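Local structure of putative TetR-family transcriptional regulator (Rhodococcus sp., 2G3B) at residues A[33-36]-A[37-41]; A[93-96]-A[97-101]; A[127-130]-A[131-135]. The protein probably binds operator DNA through a helix-turn-helix and represses transcription, as many TetR-family regulators do. All blocks are in the same frame, centred on the assembly; numbering follows the deposited sequence.

Contact 1. Residues A[33-36]-A[37-41]; sequences AGVS and PGLLY
S36 O turns toward the first turn of helix 37-44, where L40 N makes a weak bond to it at 3.3 Å and L39 N a second weak one at 3.0 Å. The serine side chain does more. S36 OG accepts from L39 N at 3.0 Å with an N-H...O angle of 149°, so S36 is the N-cap of this helix. Its chi1 of 72° sets OG between the backbone N and the carbonyl carbon, and this brings the hydroxyl over the open end of the helix. L39 N is thereby shared between OG and the carbonyl oxygen of the same serine. P37 follows as the first helical residue and has no N-H to satisfy. One residue before the cap, V35 meets L39: L39 CD2 lies 3.9 Å from V35 CB and equally close to V35 CG1. Both side chains also touch helix 2-23, V35 on I8 and L39 on R4. L40 turns to helix 26-33 and packs on V26 and V29. G34, with positive phi, ends that preceding helix in a Schellman motif. Schellman stop, short link and serine N-cap together form the turn of the predicted DNA-binding helix-turn-helix, with helix 37-44 as its second helix.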
# COMPACT_ATOMS: atom_id res chain seq x y z
N ALA A 33 -8.71 3.50 -27.69
CA ALA A 33 -10.02 4.04 -27.42
C ALA A 33 -10.79 4.35 -28.68
O ALA A 33 -11.95 4.73 -28.60
CB ALA A 33 -9.96 5.29 -26.46
N GLY A 34 -10.14 4.20 -29.84
CA GLY A 34 -10.74 4.46 -31.14
C GLY A 34 -10.90 5.95 -31.38
O GLY A 34 -11.84 6.40 -32.09
N VAL A 35 -10.02 6.75 -30.76
CA VAL A 35 -10.10 8.21 -30.96
C VAL A 35 -8.76 8.81 -31.36
O VAL A 35 -7.78 8.11 -31.38
CB VAL A 35 -10.67 8.91 -29.70
CG1 VAL A 35 -12.10 8.33 -29.38
CG2 VAL A 35 -9.71 8.71 -28.51
N SER A 36 -8.71 10.11 -31.63
CA SER A 36 -7.47 10.76 -32.00
C SER A 36 -6.81 11.30 -30.74
O SER A 36 -7.47 11.71 -29.81
CB SER A 36 -7.75 11.93 -32.94
OG SER A 36 -8.34 12.99 -32.19
N PRO A 37 -5.47 11.36 -30.73
CA PRO A 37 -4.76 12.10 -29.68
C PRO A 37 -5.35 13.51 -29.44
O PRO A 37 -5.48 13.89 -28.30
CB PRO A 37 -3.34 12.21 -30.26
CG PRO A 37 -3.20 10.89 -31.02
CD PRO A 37 -4.54 10.70 -31.68
N GLY A 38 -5.73 14.26 -30.49
CA GLY A 38 -6.24 15.63 -30.33
C GLY A 38 -7.55 15.66 -29.51
O GLY A 38 -7.83 16.63 -28.75
N LEU A 39 -8.36 14.62 -29.65
CA LEU A 39 -9.61 14.61 -28.84
C LEU A 39 -9.25 14.42 -27.39
O LEU A 39 -9.89 15.02 -26.50
CB LEU A 39 -10.57 13.52 -29.26
CG LEU A 39 -11.88 13.45 -28.46
CD1 LEU A 39 -12.79 14.67 -28.75
CD2 LEU A 39 -12.60 12.18 -28.70
N LEU A 40 -8.25 13.57 -27.15
CA LEU A 40 -7.83 13.31 -25.77
C LEU A 40 -7.33 14.62 -25.12
O LEU A 40 -7.72 14.98 -23.97
CB LEU A 40 -6.82 12.14 -25.79
CG LEU A 40 -6.34 11.58 -24.46
CD1 LEU A 40 -5.87 10.10 -24.66
CD2 LEU A 40 -5.21 12.50 -23.96
N TYR A 41 -6.51 15.38 -25.86
CA TYR A 41 -6.04 16.66 -25.36
C TYR A 41 -7.12 17.72 -25.22
O TYR A 41 -7.07 18.55 -24.30
CB TYR A 41 -4.96 17.24 -26.25
CG TYR A 41 -3.69 16.43 -26.29
CD1 TYR A 41 -3.00 16.11 -25.14
CD2 TYR A 41 -3.13 16.05 -27.51
CE1 TYR A 41 -1.81 15.38 -25.19
CE2 TYR A 41 -1.92 15.32 -27.57
CZ TYR A 41 -1.28 15.01 -26.42
OH TYR A 41 -0.09 14.32 -26.49

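Contact 2. Residues A[93-96]-A[97-101]; sequences EVVE and NSLAW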
# COMPACT_ATOMS: atom_id res chain seq x y z
N GLU A 93 -12.68 -6.32 -13.47
CA GLU A 93 -12.66 -4.88 -13.26
C GLU A 93 -12.08 -4.47 -11.91
O GLU A 93 -11.37 -3.47 -11.83
CB GLU A 93 -14.03 -4.25 -13.37
CG GLU A 93 -14.54 -4.07 -14.82
CD GLU A 93 -15.58 -2.98 -14.89
OE1 GLU A 93 -15.79 -2.47 -15.99
OE2 GLU A 93 -16.17 -2.60 -13.83
N VAL A 94 -12.42 -5.22 -10.86
CA VAL A 94 -11.92 -4.92 -9.52
C VAL A 94 -10.43 -5.15 -9.46
O VAL A 94 -9.72 -4.37 -8.83
CB VAL A 94 -12.70 -5.73 -8.42
CG1 VAL A 94 -12.12 -5.53 -7.02
CG2 VAL A 94 -14.20 -5.30 -8.41
N VAL A 95 -9.94 -6.20 -10.14
CA VAL A 95 -8.51 -6.50 -10.12
C VAL A 95 -7.80 -5.37 -10.86
O VAL A 95 -6.76 -4.84 -10.42
CB VAL A 95 -8.20 -7.87 -10.81
CG1 VAL A 95 -6.72 -8.03 -11.14
CG2 VAL A 95 -8.65 -9.03 -9.91
N GLU A 96 -8.33 -5.04 -12.04
CA GLU A 96 -7.72 -3.95 -12.81
C GLU A 96 -7.72 -2.64 -12.05
O GLU A 96 -6.71 -1.94 -12.04
CB GLU A 96 -8.41 -3.80 -14.15
CG GLU A 96 -7.63 -2.82 -15.01
CD GLU A 96 -8.37 -2.47 -16.24
OE1 GLU A 96 -9.31 -1.67 -16.13
OE2 GLU A 96 -8.04 -3.03 -17.29
N ASN A 97 -8.83 -2.26 -11.43
CA ASN A 97 -8.88 -1.00 -10.67
C ASN A 97 -7.78 -1.00 -9.62
O ASN A 97 -7.13 -0.00 -9.38
CB ASN A 97 -10.15 -0.91 -9.78
CG ASN A 97 -11.33 -0.32 -10.49
OD1 ASN A 97 -11.19 0.25 -11.60
ND2 ASN A 97 -12.55 -0.43 -9.85
N SER A 98 -7.66 -2.15 -8.96
CA SER A 98 -6.70 -2.35 -7.89
C SER A 98 -5.23 -2.25 -8.36
O SER A 98 -4.43 -1.55 -7.71
CB SER A 98 -7.04 -3.66 -7.18
OG SER A 98 -6.19 -3.79 -6.09
N LEU A 99 -4.90 -2.90 -9.49
CA LEU A 99 -3.60 -2.76 -10.10
C LEU A 99 -3.27 -1.32 -10.46
O LEU A 99 -2.14 -0.89 -10.18
CB LEU A 99 -3.46 -3.63 -11.38
CG LEU A 99 -3.45 -5.13 -11.17
CD1 LEU A 99 -3.85 -5.84 -12.51
CD2 LEU A 99 -2.01 -5.54 -10.64
N ALA A 100 -4.21 -0.61 -11.09
CA ALA A 100 -4.00 0.78 -11.53
C ALA A 100 -3.81 1.69 -10.32
O ALA A 100 -2.88 2.47 -10.29
CB ALA A 100 -5.17 1.27 -12.37
N TRP A 101 -4.61 1.49 -9.27
CA TRP A 101 -4.47 2.29 -8.06
C TRP A 101 -3.12 2.01 -7.40
O TRP A 101 -2.44 2.93 -6.99
CB TRP A 101 -5.62 1.96 -7.09
CG TRP A 101 -5.69 2.87 -5.96
CD1 TRP A 101 -5.10 2.70 -4.72
CD2 TRP A 101 -6.40 4.11 -5.91
NE1 TRP A 101 -5.40 3.79 -3.93
CE2 TRP A 101 -6.19 4.66 -4.63
CE3 TRP A 101 -7.15 4.83 -6.85
CZ2 TRP A 101 -6.76 5.90 -4.25
CZ3 TRP A 101 -7.70 6.05 -6.47
CH2 TRP A 101 -7.50 6.57 -5.17
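E93 O receives N97 N at 2.8 Å, the first of four successive i to i+4 bonds in this stretch of helix 92-110. The amide carbon of N97 also lies against that carbonyl, with CG 3.4 Å from E93 O. With chi1 at -89°, CG stands beside its own backbone N, where it can meet that oxygen. N97 OD1 is taken by R61 NE, and E93 OE2 bonds to the hydroxyl of Y65. V94 is buried and packs on Y65. Its O accepts from S98 N at 3.0 Å, and S98 CB sits 3.2 Å from the same oxygen. V95 O takes L99 N at 2.8 Å. The side chains of V95 and L99 lie side by side and point the same way, with V95 CG1 3.9 Å from L99 CD1. L99 also packs on V109 of the second subunit and on A17. E96 O accepts from A100 N at 3.0 Å. The E96 side chain starts anti to the backbone N (chi1 -171°) and is extended beyond CG. Its OE1 forms a salt bridge with R61 NH2, and OE2 bonds to T14 OG1. These two partners would probably keep E96 ionised. Through T14 the polar network ties helix 92-110 to helix 2-23 of the DNA-binding region, and through R61 it ties both E96 and N97 to helix 47-66.

Contact 3. Residues A[127-130]-A[131-135]; sequences SEIA and DAIVQ
I129 and I133 form the close-packed side of this piece of helix 115-139. Their side chains cross one turn apart, and I129 CG2 meets I133 CD1 at 4.0 Å. In I133, CG1 is anti to the carbonyl carbon (chi1 -66°). This lays the branch back along the helix, with CG1 3.5 Å from I129 O. The same oxygen accepts from I133 N at 3.1 Å. Both isoleucines are buried. I129 fits against L80, S83 and L84 of helix 76-86 and against A152 and M155 of helix 148-167. I133 touches T151 of the latter helix. At the border of this face, A132 CB lies 3.4 Å from I129 O.

The stretch belongs to the C-terminal domain of the TetR fold, an all-helical domain in which long helices pack together. Here one face of helix 115-139 is covered by two others, and the opposite flank is mostly polar.

On that outer side S127, D131 and Q135 are exposed, with V134 at its edge. D131 N bonds to S127 O at 2.8 Å, and V134 N to A130 O at 2.9 Å. V134 CG2 reaches the oxygen of A130 as well, at 3.3 Å, and V134 also touches P148. D131 and Q135 join one turn apart through their side chains. Q135 NE2 donates to the syn side of D131 OD1 at 2.9 Å. The N-H...O angle is 170°. The carboxylate oxygen lies almost in the plane of the Q135 amide, but the donor stands 33° out of the carboxylate plane. The bond holds the carboxylate and the amide to each other on the exposed side. E128 leaves the contact in another direction, and its OE2 forms a salt bridge with R66 NH2 of helix 47-66.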
# COMPACT_ATOMS: atom_id res chain seq x y z
N SER A 127 -13.92 9.83 2.68
CA SER A 127 -15.13 10.53 3.09
C SER A 127 -16.37 9.66 3.07
O SER A 127 -17.25 9.81 3.92
CB SER A 127 -15.32 11.80 2.23
OG SER A 127 -16.36 12.59 2.73
N GLU A 128 -16.46 8.72 2.12
CA GLU A 128 -17.61 7.80 2.11
C GLU A 128 -17.60 6.97 3.36
O GLU A 128 -18.63 6.75 3.98
CB GLU A 128 -17.54 6.80 0.94
CG GLU A 128 -17.39 7.40 -0.40
CD GLU A 128 -17.20 6.28 -1.51
OE1 GLU A 128 -17.35 5.07 -1.21
OE2 GLU A 128 -16.90 6.62 -2.66
N ILE A 129 -16.40 6.52 3.74
CA ILE A 129 -16.25 5.71 4.94
C ILE A 129 -16.46 6.53 6.22
O ILE A 129 -17.20 6.11 7.12
CB ILE A 129 -14.87 5.03 4.99
CG1 ILE A 129 -14.67 4.04 3.82
CG2 ILE A 129 -14.70 4.29 6.33
CD1 ILE A 129 -15.64 2.82 3.90
N ALA A 130 -15.82 7.71 6.31
CA ALA A 130 -16.05 8.61 7.45
C ALA A 130 -17.53 8.93 7.61
O ALA A 130 -18.05 8.90 8.70
CB ALA A 130 -15.27 9.93 7.27
N ASP A 131 -18.22 9.27 6.52
CA ASP A 131 -19.62 9.63 6.66
C ASP A 131 -20.44 8.47 7.21
O ASP A 131 -21.33 8.67 8.03
CB ASP A 131 -20.20 10.08 5.32
CG ASP A 131 -21.65 10.51 5.43
OD1 ASP A 131 -21.97 11.44 6.20
OD2 ASP A 131 -22.50 9.95 4.72
N ALA A 132 -20.15 7.27 6.72
CA ALA A 132 -20.83 6.08 7.23
C ALA A 132 -20.68 5.96 8.72
O ALA A 132 -21.66 5.72 9.45
CB ALA A 132 -20.31 4.79 6.49
N ILE A 133 -19.44 6.13 9.20
CA ILE A 133 -19.13 6.04 10.66
C ILE A 133 -19.85 7.15 11.46
O ILE A 133 -20.46 6.88 12.53
CB ILE A 133 -17.59 6.10 10.92
CG1 ILE A 133 -16.89 4.86 10.33
CG2 ILE A 133 -17.29 6.27 12.45
CD1 ILE A 133 -15.36 5.02 10.17
N VAL A 134 -19.80 8.40 10.98
CA VAL A 134 -20.52 9.50 11.69
C VAL A 134 -22.02 9.23 11.77
O VAL A 134 -22.68 9.50 12.81
CB VAL A 134 -20.37 10.90 10.98
CG1 VAL A 134 -21.07 11.98 11.82
CG2 VAL A 134 -18.89 11.28 10.75
N GLN A 135 -22.59 8.75 10.67
CA GLN A 135 -24.05 8.48 10.62
C GLN A 135 -24.36 7.43 11.68
O GLN A 135 -25.30 7.54 12.45
CB GLN A 135 -24.50 7.99 9.22
CG GLN A 135 -24.45 9.05 8.03
CD GLN A 135 -25.02 10.44 8.40
OE1 GLN A 135 -26.06 10.55 9.08
NE2 GLN A 135 -24.36 11.50 7.91

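How the contacts relate
The three contacts follow one another along the chain, and none touches another. Contact 1 lies in the predicted DNA-binding motif, about 25 Å from the centre of the chain. Contact 2 is only about 8 Å from that centre, on helix 92-110. Contact 3 sits on the next helix, 115-139. Contacts 1 and 3 are on opposite sides of the centre, with their own centres about 38 Å apart. Contact 2 is about 23 Å from each, centre to centre. Helix 2-23 touches both contacts 1 and 2, and helix 47-66 supplies partners to contacts 2 and 3. These shared helices connect the DNA-binding end to the C-terminal domain.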